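Local coordinates for protein pectinesterase (Sitophilus oryzae, PDB 4PMH) that hydrolyses the methyl esters of pectin, releasing methanol and polygalacturonate, and probably takes part in the digestion of plant cell walls by the rice weevil, at residues A[135-140]-A[146-151]; A[166-171]-A[176-181]; A[300-303]-A[308-311]; A[327-332]-A[354-359]. All blocks are in the same frame, centred on the assembly; numbering follows the deposited sequence.

Contact 1: residues A[135-140]-A[146-151]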
loop_
_atom_site.group_PDB
_atom_site.type_symbol
_atom_site.label_atom_id
_atom_site.label_comp_id
_atom_site.label_asym_id
_atom_site.label_seq_id
_atom_site.Cartn_x
_atom_site.Cartn_y
_atom_site.Cartn_z
ATOM N N ASN A 135 -22.433 -4.401 2.431
ATOM C CA ASN A 135 -23.301 -5.465 1.958
ATOM C C ASN A 135 -22.612 -6.414 0.964
ATOM O O ASN A 135 -22.831 -7.625 1.001
ATOM C CB ASN A 135 -24.591 -4.899 1.362
ATOM C CG ASN A 135 -25.578 -5.996 0.982
ATOM O OD1 ASN A 135 -25.798 -6.949 1.743
ATOM N ND2 ASN A 135 -26.164 -5.877 -0.200
ATOM N N SER A 136 -21.757 -5.876 0.102
ATOM C CA SER A 136 -21.023 -6.708 -0.851
ATOM C C SER A 136 -20.057 -7.658 -0.146
ATOM O O SER A 136 -19.832 -8.763 -0.614
ATOM C CB SER A 136 -20.257 -5.854 -1.866
ATOM O OG SER A 136 -19.034 -5.418 -1.307
ATOM N N CYS A 137 -19.492 -7.245 0.982
ATOM C CA CYS A 137 -18.693 -8.137 1.801
ATOM C C CYS A 137 -19.566 -9.074 2.652
ATOM O O CYS A 137 -19.270 -10.269 2.782
ATOM C CB CYS A 137 -17.760 -7.328 2.690
ATOM S SG CYS A 137 -16.560 -6.398 1.712
ATOM N N ALA A 138 -20.642 -8.527 3.203
ATOM C CA ALA A 138 -21.569 -9.280 4.057
ATOM C C ALA A 138 -22.245 -10.409 3.297
ATOM O O ALA A 138 -22.574 -11.444 3.879
ATOM C CB ALA A 138 -22.613 -8.356 4.654
ATOM N N SER A 139 -22.419 -10.217 1.995
ATOM C CA SER A 139 -23.150 -11.172 1.171
ATOM C C SER A 139 -22.328 -12.297 0.553
ATOM O O SER A 139 -22.887 -13.133 -0.156
ATOM C CB SER A 139 -23.873 -10.428 0.076
ATOM O OG SER A 139 -24.696 -9.459 0.674
ATOM N N LYS A 140 -21.028 -12.336 0.836
ATOM C CA LYS A 140 -20.147 -13.380 0.323
ATOM C C LYS A 140 -20.475 -14.671 1.022
ATOM O O LYS A 140 -21.186 -14.660 2.010
ATOM C CB LYS A 140 -18.701 -13.005 0.616
ATOM C CG LYS A 140 -18.209 -11.771 -0.140
ATOM C CD LYS A 140 -17.061 -12.119 -1.063
ATOM C CE LYS A 140 -16.796 -11.050 -2.110
ATOM N NZ LYS A 140 -16.585 -9.730 -1.491
ATOM N N THR A 146 -9.683 -11.040 0.202
ATOM C CA THR A 146 -8.616 -10.063 0.450
ATOM C C THR A 146 -9.093 -8.603 0.453
ATOM O O THR A 146 -8.813 -7.854 1.407
ATOM C CB THR A 146 -7.432 -10.285 -0.513
ATOM O OG1 THR A 146 -6.930 -11.621 -0.331
ATOM C CG2 THR A 146 -6.298 -9.297 -0.241
ATOM N N SER A 147 -9.826 -8.200 -0.573
ATOM C CA SER A 147 -10.390 -6.848 -0.582
ATOM C C SER A 147 -11.272 -6.584 0.644
ATOM O O SER A 147 -11.195 -5.518 1.213
ATOM C CB SER A 147 -11.212 -6.580 -1.850
ATOM O OG SER A 147 -10.472 -6.870 -3.004
ATOM N N CYS A 148 -12.122 -7.538 1.041
ATOM C CA CYS A 148 -13.046 -7.312 2.168
ATOM C C CYS A 148 -12.370 -7.389 3.557
ATOM O O CYS A 148 -12.965 -7.026 4.582
ATOM C CB CYS A 148 -14.250 -8.271 2.100
ATOM S SG CYS A 148 -15.438 -7.862 0.790
ATOM N N SER A 149 -11.124 -7.841 3.603
ATOM C CA SER A 149 -10.376 -7.839 4.851
ATOM C C SER A 149 -9.940 -6.415 5.262
ATOM O O SER A 149 -9.423 -6.229 6.368
ATOM C CB SER A 149 -9.166 -8.761 4.753
ATOM O OG SER A 149 -8.095 -8.143 4.042
ATOM N N THR A 150 -10.161 -5.430 4.381
ATOM C CA THR A 150 -9.580 -4.093 4.548
ATOM C C THR A 150 -10.173 -3.363 5.727
ATOM O O THR A 150 -11.394 -3.265 5.838
ATOM C CB THR A 150 -9.760 -3.218 3.290
ATOM O OG1 THR A 150 -9.074 -3.806 2.179
ATOM C CG2 THR A 150 -9.196 -1.816 3.522
ATOM N N VAL A 151 -9.310 -2.839 6.592
ATOM C CA VAL A 151 -9.755 -2.045 7.753
ATOM C C VAL A 151 -10.170 -0.606 7.369
ATOM O O VAL A 151 -11.238 -0.144 7.760
ATOM C CB VAL A 151 -8.695 -2.066 8.883
ATOM C CG1 VAL A 151 -9.031 -1.090 9.999
ATOM C CG2 VAL A 151 -8.538 -3.482 9.413
#
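C137 and C148 are joined by a disulfide, SG of C137 2.1 Å from SG of C148, which carries nearly all of the contact. Its CB-SG-SG-CB torsion of -83° gives it left-handed sense. Each cysteine holds its SG beside its own backbone N and anti to the carbonyl carbon (chi1 -64° and -73°). The bridge ties helix 131-138 to helix 145-148 across a short loop beside the parallel beta-helix, its C148 side chain about 11 Å from that of Q177, a substrate-binding residue by similarity. Beside it lies K140: bends at its second and fourth torsions bring NZ to 3.2 Å from SG of C148, and NZ makes a weak hydrogen bond of 3.5 Å to O of S136.

In the next shell, hydroxyls bond back to carbonyls three or four residues earlier. OG of S139 bonds to O of N135 at 2.6 Å, while N of S139 reaches that oxygen from the other face of its plane. OG of S149 bonds to O of T146 at 2.7 Å, in the carbonyl plane on a lone pair; OG1 of T150 bonds to O of S147 at 2.9 Å. S149 OG also pairs with N of V179, and T150 OG1 with NE2 of Q182. C137 touches Y116 and A138 touches K117, both of helix 113-120, while V151 leads into strand 152-154 and packs on strands 101-105 and 165-168.

Contact 2: residues A[166-171]-A[176-181]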
loop_
_atom_site.group_PDB
_atom_site.type_symbol
_atom_site.label_atom_id
_atom_site.label_comp_id
_atom_site.label_asym_id
_atom_site.label_seq_id
_atom_site.Cartn_x
_atom_site.Cartn_y
_atom_site.Cartn_z
ATOM N N ILE A 166 -3.306 2.645 11.243
ATOM C CA ILE A 166 -4.275 1.680 10.774
ATOM C C ILE A 166 -3.638 0.312 10.839
ATOM O O ILE A 166 -2.542 0.110 10.320
ATOM C CB ILE A 166 -4.729 1.939 9.307
ATOM C CG1 ILE A 166 -5.223 3.384 9.112
ATOM C CG2 ILE A 166 -5.827 0.975 8.918
ATOM C CD1 ILE A 166 -5.299 3.833 7.670
ATOM N N GLU A 167 -4.340 -0.635 11.442
ATOM C CA GLU A 167 -3.789 -1.951 11.652
ATOM C C GLU A 167 -4.791 -3.039 11.348
ATOM O O GLU A 167 -5.939 -2.973 11.773
ATOM C CB GLU A 167 -3.343 -2.100 13.119
ATOM C CG GLU A 167 -2.951 -3.523 13.486
ATOM C CD GLU A 167 -2.384 -3.597 14.876
ATOM O OE1 GLU A 167 -3.056 -3.097 15.799
ATOM O OE2 GLU A 167 -1.264 -4.133 15.026
ATOM N N ASN A 168 -4.331 -4.064 10.639
ATOM C CA ASN A 168 -5.035 -5.342 10.618
ATOM C C ASN A 168 -4.094 -6.379 11.249
ATOM O O ASN A 168 -3.067 -6.752 10.682
ATOM C CB ASN A 168 -5.467 -5.704 9.201
ATOM C CG ASN A 168 -6.477 -6.845 9.163
ATOM O OD1 ASN A 168 -6.512 -7.703 10.060
ATOM N ND2 ASN A 168 -7.316 -6.850 8.128
ATOM N N SER A 169 -4.454 -6.818 12.446
ATOM C CA SER A 169 -3.531 -7.509 13.337
ATOM C C SER A 169 -3.538 -9.017 13.117
ATOM O O SER A 169 -2.895 -9.745 13.853
ATOM C CB SER A 169 -3.852 -7.190 14.797
ATOM O OG SER A 169 -5.159 -7.613 15.176
ATOM N N ALA A 170 -4.238 -9.483 12.098
ATOM C CA ALA A 170 -4.302 -10.921 11.823
ATOM C C ALA A 170 -2.920 -11.500 11.534
ATOM O O ALA A 170 -2.250 -11.086 10.580
ATOM C CB ALA A 170 -5.233 -11.211 10.663
ATOM N N LYS A 171 -2.520 -12.443 12.380
ATOM C CA LYS A 171 -1.317 -13.247 12.197
ATOM C C LYS A 171 -1.592 -14.708 12.663
ATOM O O LYS A 171 -0.708 -15.394 13.171
ATOM C CB LYS A 171 -0.142 -12.623 12.966
ATOM C CG LYS A 171 -0.467 -12.236 14.405
ATOM C CD LYS A 171 0.726 -11.618 15.129
ATOM C CE LYS A 171 1.508 -12.641 15.944
ATOM N NZ LYS A 171 2.516 -11.990 16.837
ATOM N N GLN A 176 -2.543 -16.390 6.154
ATOM C CA GLN A 176 -3.604 -15.365 6.119
ATOM C C GLN A 176 -3.178 -14.019 5.500
ATOM O O GLN A 176 -2.142 -13.494 5.838
ATOM C CB GLN A 176 -4.168 -15.114 7.521
ATOM C CG GLN A 176 -4.922 -16.310 8.115
ATOM C CD GLN A 176 -5.657 -15.949 9.385
ATOM O OE1 GLN A 176 -5.360 -14.929 10.020
ATOM N NE2 GLN A 176 -6.635 -16.774 9.766
ATOM N N GLN A 177 -4.027 -13.472 4.627
ATOM C CA GLN A 177 -3.877 -12.124 4.066
ATOM C C GLN A 177 -4.784 -11.215 4.873
ATOM O O GLN A 177 -5.884 -11.624 5.230
ATOM C CB GLN A 177 -4.345 -12.076 2.596
ATOM C CG GLN A 177 -3.648 -13.040 1.639
ATOM C CD GLN A 177 -4.206 -14.464 1.701
ATOM O OE1 GLN A 177 -5.234 -14.722 2.326
ATOM N NE2 GLN A 177 -3.519 -15.397 1.046
ATOM N N ALA A 178 -4.354 -9.988 5.158
ATOM C CA ALA A 178 -5.175 -9.077 5.956
ATOM C C ALA A 178 -4.773 -7.623 5.706
ATOM O O ALA A 178 -3.720 -7.174 6.143
ATOM C CB ALA A 178 -5.059 -9.413 7.435
ATOM N N VAL A 179 -5.654 -6.889 5.042
ATOM C CA VAL A 179 -5.337 -5.561 4.562
ATOM C C VAL A 179 -5.649 -4.520 5.632
ATOM O O VAL A 179 -6.704 -4.537 6.242
ATOM C CB VAL A 179 -6.108 -5.215 3.258
ATOM C CG1 VAL A 179 -5.817 -3.774 2.818
ATOM C CG2 VAL A 179 -5.736 -6.189 2.151
ATOM N N ALA A 180 -4.715 -3.606 5.826
ATOM C CA ALA A 180 -4.916 -2.484 6.733
ATOM C C ALA A 180 -5.516 -1.329 5.973
ATOM O O ALA A 180 -6.630 -0.914 6.274
ATOM C CB ALA A 180 -3.617 -2.069 7.415
ATOM N N LEU A 181 -4.781 -0.813 4.988
ATOM C CA LEU A 181 -5.272 0.243 4.111
ATOM C C LEU A 181 -5.377 -0.259 2.669
ATOM O O LEU A 181 -4.466 -0.949 2.155
ATOM C CB LEU A 181 -4.343 1.461 4.183
ATOM C CG LEU A 181 -4.617 2.655 3.287
ATOM C CD1 LEU A 181 -5.961 3.267 3.660
ATOM C CD2 LEU A 181 -3.536 3.734 3.341
HETATM O O HOH W 1 -1.778 -8.265 7.958
HETATM O O HOH W 2 -1.490 -11.110 7.747
#
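N168 reaches across to V179 with its side-chain amide, the one direct hydrogen bond of the contact: ND2 donates to O of V179 at 3.0 Å, with an N-H...O angle of 166°. The oxygen lies in the plane of the amide, yet the donor stands above the V179 carbonyl plane. With CG anti to the backbone N (chi1 -167°), the amide is carried over to the other segment, where CB of A178 sits 3.4 Å from CG of N168; ND2 is gripped a second time by O of M107.

The side-chain packing around it is mostly apolar. CB of A170 meets CB of A178 at 3.7 Å. The CG2 branch of I166 lies 3.3 Å from O of A180, and the I166 and L181 side chains cross obliquely, CD1 of I166 4.1 Å from CD1 of L181. Q176, extended beyond CG, sets OE1 near CB of A170, though its hydrogen bond is to N172. Waters link the backbones, one joining O of A170 and Q176, another O of A178 and, weakly, N168.

The segments run in nearly opposite directions through a turn of the parallel beta-helix, leaving strand 165-168, flanked by strands 101-105 and 194-196, and leading into strand 181-183; F152 of strand 152-154 touches both I166 and L181.

Contact 3: residues A[300-303]-A[308-311]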
loop_
_atom_site.group_PDB
_atom_site.type_symbol
_atom_site.label_atom_id
_atom_site.label_comp_id
_atom_site.label_asym_id
_atom_site.label_seq_id
_atom_site.Cartn_x
_atom_site.Cartn_y
_atom_site.Cartn_z
ATOM N N SER A 300 3.443 -20.413 -17.492
ATOM C CA SER A 300 2.989 -20.690 -18.862
ATOM C C SER A 300 1.939 -19.716 -19.377
ATOM O O SER A 300 1.832 -19.523 -20.589
ATOM C CB SER A 300 2.401 -22.104 -18.980
ATOM O OG SER A 300 3.371 -23.070 -18.631
ATOM N N ALA A 301 1.165 -19.120 -18.476
ATOM C CA ALA A 301 0.054 -18.252 -18.880
ATOM C C ALA A 301 0.428 -16.779 -19.020
ATOM O O ALA A 301 -0.413 -15.964 -19.400
ATOM C CB ALA A 301 -1.112 -18.413 -17.921
ATOM N N TYR A 302 1.681 -16.443 -18.733
ATOM C CA TYR A 302 2.144 -15.051 -18.812
ATOM C C TYR A 302 2.274 -14.578 -20.269
ATOM O O TYR A 302 2.979 -15.186 -21.078
ATOM C CB TYR A 302 3.475 -14.870 -18.055
ATOM C CG TYR A 302 3.991 -13.447 -18.080
ATOM C CD1 TYR A 302 3.498 -12.481 -17.216
ATOM C CD2 TYR A 302 4.961 -13.072 -18.988
ATOM C CE1 TYR A 302 3.973 -11.168 -17.255
ATOM C CE2 TYR A 302 5.423 -11.781 -19.039
ATOM C CZ TYR A 302 4.923 -10.833 -18.169
ATOM O OH TYR A 302 5.428 -9.552 -18.246
ATOM N N VAL A 303 1.567 -13.494 -20.584
ATOM C CA VAL A 303 1.590 -12.872 -21.891
ATOM C C VAL A 303 2.248 -11.489 -21.791
ATOM O O VAL A 303 1.623 -10.540 -21.306
ATOM C CB VAL A 303 0.159 -12.712 -22.451
ATOM C CG1 VAL A 303 0.188 -12.111 -23.848
ATOM C CG2 VAL A 303 -0.546 -14.061 -22.480
ATOM N N PRO A 308 -0.049 -8.440 -16.166
ATOM C CA PRO A 308 0.579 -7.423 -15.326
ATOM C C PRO A 308 2.073 -7.622 -15.312
ATOM O O PRO A 308 2.548 -8.757 -15.467
ATOM C CB PRO A 308 0.033 -7.711 -13.922
ATOM C CG PRO A 308 -1.157 -8.573 -14.100
ATOM C CD PRO A 308 -0.998 -9.283 -15.412
ATOM N N ASN A 309 2.814 -6.535 -15.162
ATOM C CA ASN A 309 4.233 -6.651 -14.976
ATOM C C ASN A 309 4.703 -5.560 -14.037
ATOM O O ASN A 309 5.039 -4.435 -14.453
ATOM C CB ASN A 309 4.969 -6.641 -16.322
ATOM C CG ASN A 309 6.413 -7.085 -16.202
ATOM O OD1 ASN A 309 6.792 -7.902 -15.336
ATOM N ND2 ASN A 309 7.242 -6.530 -17.079
ATOM N N GLY A 310 4.691 -5.912 -12.747
ATOM C CA GLY A 310 4.920 -4.957 -11.656
ATOM C C GLY A 310 6.110 -4.034 -11.854
ATOM O O GLY A 310 7.197 -4.486 -12.208
ATOM N N GLN A 311 5.900 -2.744 -11.607
ATOM C CA GLN A 311 6.929 -1.723 -11.800
ATOM C C GLN A 311 7.261 -1.090 -10.463
ATOM O O GLN A 311 6.358 -0.670 -9.737
ATOM C CB GLN A 311 6.460 -0.660 -12.791
ATOM C CG GLN A 311 7.565 0.159 -13.460
ATOM C CD GLN A 311 8.117 1.293 -12.619
ATOM O OE1 GLN A 311 7.445 1.815 -11.724
ATOM N NE2 GLN A 311 9.364 1.680 -12.898
#
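Y302 spans a loop of the pectinesterase beta-helix, the long connection between strands 286-290 and 311-315, to rest its phenol end on P308 and N309. The ring bridges the two parts of the loop.

Van der Waals contact comes first. CG of Y302 is anti to the backbone N (chi1 -179°), which extends the ring toward 308-311. The ring presents its edge to P308, whose O lies near the ring plane, 3.3 Å from CE1 of Y302. The side chains of Y302 and N309 cross at about a right angle, with ring and amide planes 68° apart.

The polar interactions go to partners outside the pair. OH of Y302 bonds to O of D351 and its ring makes a cation-pi contact with R336, whose NH2 also meets OD1 of N309; ND2 of N309 bonds to OD1 of D351 and to O of Y353. These three bonds hold the amide. With an alanine at Y302, D351 O would probably lose its hydroxyl partner and R336 its aromatic partner, with a gap beside the N309 amide. In the tyrosine itself, OH of Y302 stands 3.4 Å from CG of N309 and 3.5 Å from its CB.

Contact 4: residues A[327-332]-A[354-359]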
loop_
_atom_site.group_PDB
_atom_site.type_symbol
_atom_site.label_atom_id
_atom_site.label_comp_id
_atom_site.label_asym_id
_atom_site.label_seq_id
_atom_site.Cartn_x
_atom_site.Cartn_y
_atom_site.Cartn_z
ATOM N N GLY A 327 20.634 -11.028 -4.766
ATOM C CA GLY A 327 19.377 -11.328 -5.457
ATOM C C GLY A 327 18.140 -10.941 -4.649
ATOM O O GLY A 327 17.423 -11.809 -4.114
ATOM N N PRO A 328 17.875 -9.626 -4.559
ATOM C CA PRO A 328 16.796 -9.060 -3.760
ATOM C C PRO A 328 15.382 -9.200 -4.366
ATOM O O PRO A 328 14.402 -8.820 -3.715
ATOM C CB PRO A 328 17.187 -7.582 -3.639
ATOM C CG PRO A 328 18.068 -7.313 -4.805
ATOM C CD PRO A 328 18.605 -8.607 -5.327
ATOM N N TRP A 329 15.281 -9.730 -5.587
ATOM C CA TRP A 329 14.011 -9.853 -6.289
ATOM C C TRP A 329 13.703 -11.324 -6.519
ATOM O O TRP A 329 14.506 -12.027 -7.120
ATOM C CB TRP A 329 14.121 -9.181 -7.633
ATOM C CG TRP A 329 14.596 -7.773 -7.597
ATOM C CD1 TRP A 329 15.742 -7.302 -8.162
ATOM C CD2 TRP A 329 13.952 -6.650 -6.991
ATOM N NE1 TRP A 329 15.867 -5.951 -7.937
ATOM C CE2 TRP A 329 14.771 -5.517 -7.242
ATOM C CE3 TRP A 329 12.748 -6.470 -6.295
ATOM C CZ2 TRP A 329 14.437 -4.235 -6.799
ATOM C CZ3 TRP A 329 12.415 -5.185 -5.845
ATOM C CH2 TRP A 329 13.252 -4.083 -6.114
ATOM N N THR A 330 12.547 -11.796 -6.068
ATOM C CA THR A 330 12.254 -13.233 -6.140
ATOM C C THR A 330 11.100 -13.602 -7.110
ATOM O O THR A 330 10.569 -12.752 -7.830
ATOM C CB THR A 330 12.035 -13.829 -4.728
ATOM O OG1 THR A 330 12.019 -15.256 -4.813
ATOM C CG2 THR A 330 10.732 -13.355 -4.123
ATOM N N THR A 331 10.751 -14.892 -7.135
ATOM C CA THR A 331 9.808 -15.411 -8.095
ATOM C C THR A 331 8.443 -14.742 -7.993
ATOM O O THR A 331 7.956 -14.496 -6.883
ATOM C CB THR A 331 9.650 -16.931 -7.882
ATOM O OG1 THR A 331 10.934 -17.535 -7.983
ATOM C CG2 THR A 331 8.746 -17.540 -8.922
ATOM N N ALA A 332 7.833 -14.441 -9.137
ATOM C CA ALA A 332 6.470 -13.880 -9.145
ATOM C C ALA A 332 5.443 -14.857 -8.562
ATOM O O ALA A 332 5.668 -16.080 -8.530
ATOM C CB ALA A 332 6.049 -13.472 -10.553
ATOM N N ASN A 354 11.330 -8.416 -15.755
ATOM C CA ASN A 354 10.707 -7.661 -14.693
ATOM C C ASN A 354 11.092 -6.192 -14.778
ATOM O O ASN A 354 12.004 -5.816 -15.525
ATOM C CB ASN A 354 11.058 -8.250 -13.351
ATOM C CG ASN A 354 10.408 -9.589 -13.142
ATOM O OD1 ASN A 354 11.020 -10.628 -13.413
ATOM N ND2 ASN A 354 9.132 -9.578 -12.740
ATOM N N ARG A 355 10.361 -5.362 -14.041
ATOM C CA ARG A 355 10.597 -3.916 -14.046
ATOM C C ARG A 355 10.877 -3.426 -12.640
ATOM O O ARG A 355 10.279 -2.446 -12.163
ATOM C CB ARG A 355 9.408 -3.135 -14.654
ATOM C CG ARG A 355 8.822 -3.691 -15.962
ATOM C CD ARG A 355 7.284 -3.512 -15.978
ATOM N NE ARG A 355 7.026 -2.200 -16.460
ATOM C CZ ARG A 355 5.896 -1.522 -16.405
ATOM N NH1 ARG A 355 4.769 -1.992 -15.865
ATOM N NH2 ARG A 355 5.940 -0.311 -16.932
ATOM N N PHE A 356 11.810 -4.093 -11.978
ATOM C CA PHE A 356 12.269 -3.697 -10.667
ATOM C C PHE A 356 13.665 -3.109 -10.798
ATOM O O PHE A 356 14.568 -3.761 -11.312
ATOM C CB PHE A 356 12.326 -4.906 -9.730
ATOM C CG PHE A 356 11.036 -5.664 -9.608
ATOM C CD1 PHE A 356 9.814 -5.033 -9.716
ATOM C CD2 PHE A 356 11.062 -7.021 -9.367
ATOM C CE1 PHE A 356 8.633 -5.741 -9.584
ATOM C CE2 PHE A 356 9.889 -7.745 -9.241
ATOM C CZ PHE A 356 8.676 -7.105 -9.351
ATOM N N TRP A 357 13.839 -1.869 -10.358
ATOM C CA TRP A 357 15.108 -1.172 -10.557
ATOM C C TRP A 357 15.505 -0.358 -9.347
ATOM O O TRP A 357 14.673 0.012 -8.534
ATOM C CB TRP A 357 15.034 -0.210 -11.754
ATOM C CG TRP A 357 14.247 -0.707 -12.945
ATOM C CD1 TRP A 357 12.917 -0.475 -13.209
ATOM C CD2 TRP A 357 14.742 -1.472 -14.031
ATOM N NE1 TRP A 357 12.561 -1.072 -14.386
ATOM C CE2 TRP A 357 13.659 -1.692 -14.920
ATOM C CE3 TRP A 357 15.994 -2.012 -14.346
ATOM C CZ2 TRP A 357 13.793 -2.439 -16.100
ATOM C CZ3 TRP A 357 16.121 -2.749 -15.508
ATOM C CH2 TRP A 357 15.017 -2.946 -16.379
ATOM N N GLU A 358 16.790 -0.035 -9.262
ATOM C CA GLU A 358 17.285 0.823 -8.196
ATOM C C GLU A 358 18.167 1.925 -8.760
ATOM O O GLU A 358 18.717 1.766 -9.831
ATOM C CB GLU A 358 18.123 0.015 -7.243
ATOM C CG GLU A 358 17.354 -1.009 -6.451
ATOM C CD GLU A 358 18.309 -1.877 -5.694
ATOM O OE1 GLU A 358 18.503 -3.006 -6.144
ATOM O OE2 GLU A 358 18.912 -1.407 -4.704
ATOM N N TYR A 359 18.347 3.004 -8.004
ATOM C CA TYR A 359 19.321 4.027 -8.370
ATOM C C TYR A 359 19.844 4.680 -7.103
ATOM O O TYR A 359 19.059 5.250 -6.348
ATOM C CB TYR A 359 18.684 5.120 -9.236
ATOM C CG TYR A 359 19.644 6.266 -9.557
ATOM C CD1 TYR A 359 20.729 6.062 -10.386
ATOM C CD2 TYR A 359 19.443 7.546 -9.048
ATOM C CE1 TYR A 359 21.612 7.090 -10.690
ATOM C CE2 TYR A 359 20.332 8.587 -9.346
ATOM C CZ TYR A 359 21.413 8.340 -10.158
ATOM O OH TYR A 359 22.311 9.351 -10.481
HETATM O O HOH W 3 17.608 -3.922 -8.624
#
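W329 lays one face of its indole against F356, and the contact is made by both a methylene and a ring. CB of F356 sits over the six-membered ring of W329, 3.5 Å from its centroid and just 8° off the ring normal, a well-centred CH-pi contact. The two aromatic rings meet obliquely, planes 35° apart and centroids 4.9 Å apart, and CD2 of F356 lies 3.5 Å from CE3 of W329. Both side chains keep CG beside their own backbone N and anti to the carbonyl carbon (chi1 -53° in W329). The opposite face of the indole receives CG of P328, offset toward the rim, while CB of N354 lies over one face of the F356 ring, toward its rim.

In the parallel beta-helix of this family, strands 329-330 and 355-359 are the last strands of two different sheets, and the two aromatics join those sheets near the end of the coil; W329 also packs on L288 and L312. A leucine in place of W329 would probably leave F356 without its aromatic platform, and one water without its N-H donor.

That water lies in the plane of the indole, at its edge, accepting from NE1 of W329 at 2.8 Å and donating to OE1 of E358 at 2.8 Å. OE1 is also in a salt bridge with NE of R10, and OE2 bonds to N361 and Q2.

In the fold
Compared along the coil, the contacts show how chemistry follows position. Contacts 1, 2 and 4 are buried, though an exposed lysine, K140, edges contact 1; contact 3 is only partly buried and confined to a loop. Contacts 1 and 4 lie on opposite sides of the centre of the chain: contact 1 is covalent and joins helical pieces, contact 4 is aromatic and joins terminal strands of two sheets. Contact 2, nearest the centre, rests on an asparagine amide set among small apolar groups. It touches contact 1 through V151 N with V179 O, so the disulfide region is attached to the turn that carries Q177. Contact 3 adjoins contact 4, whose R355 NH1 bonds to N309 O.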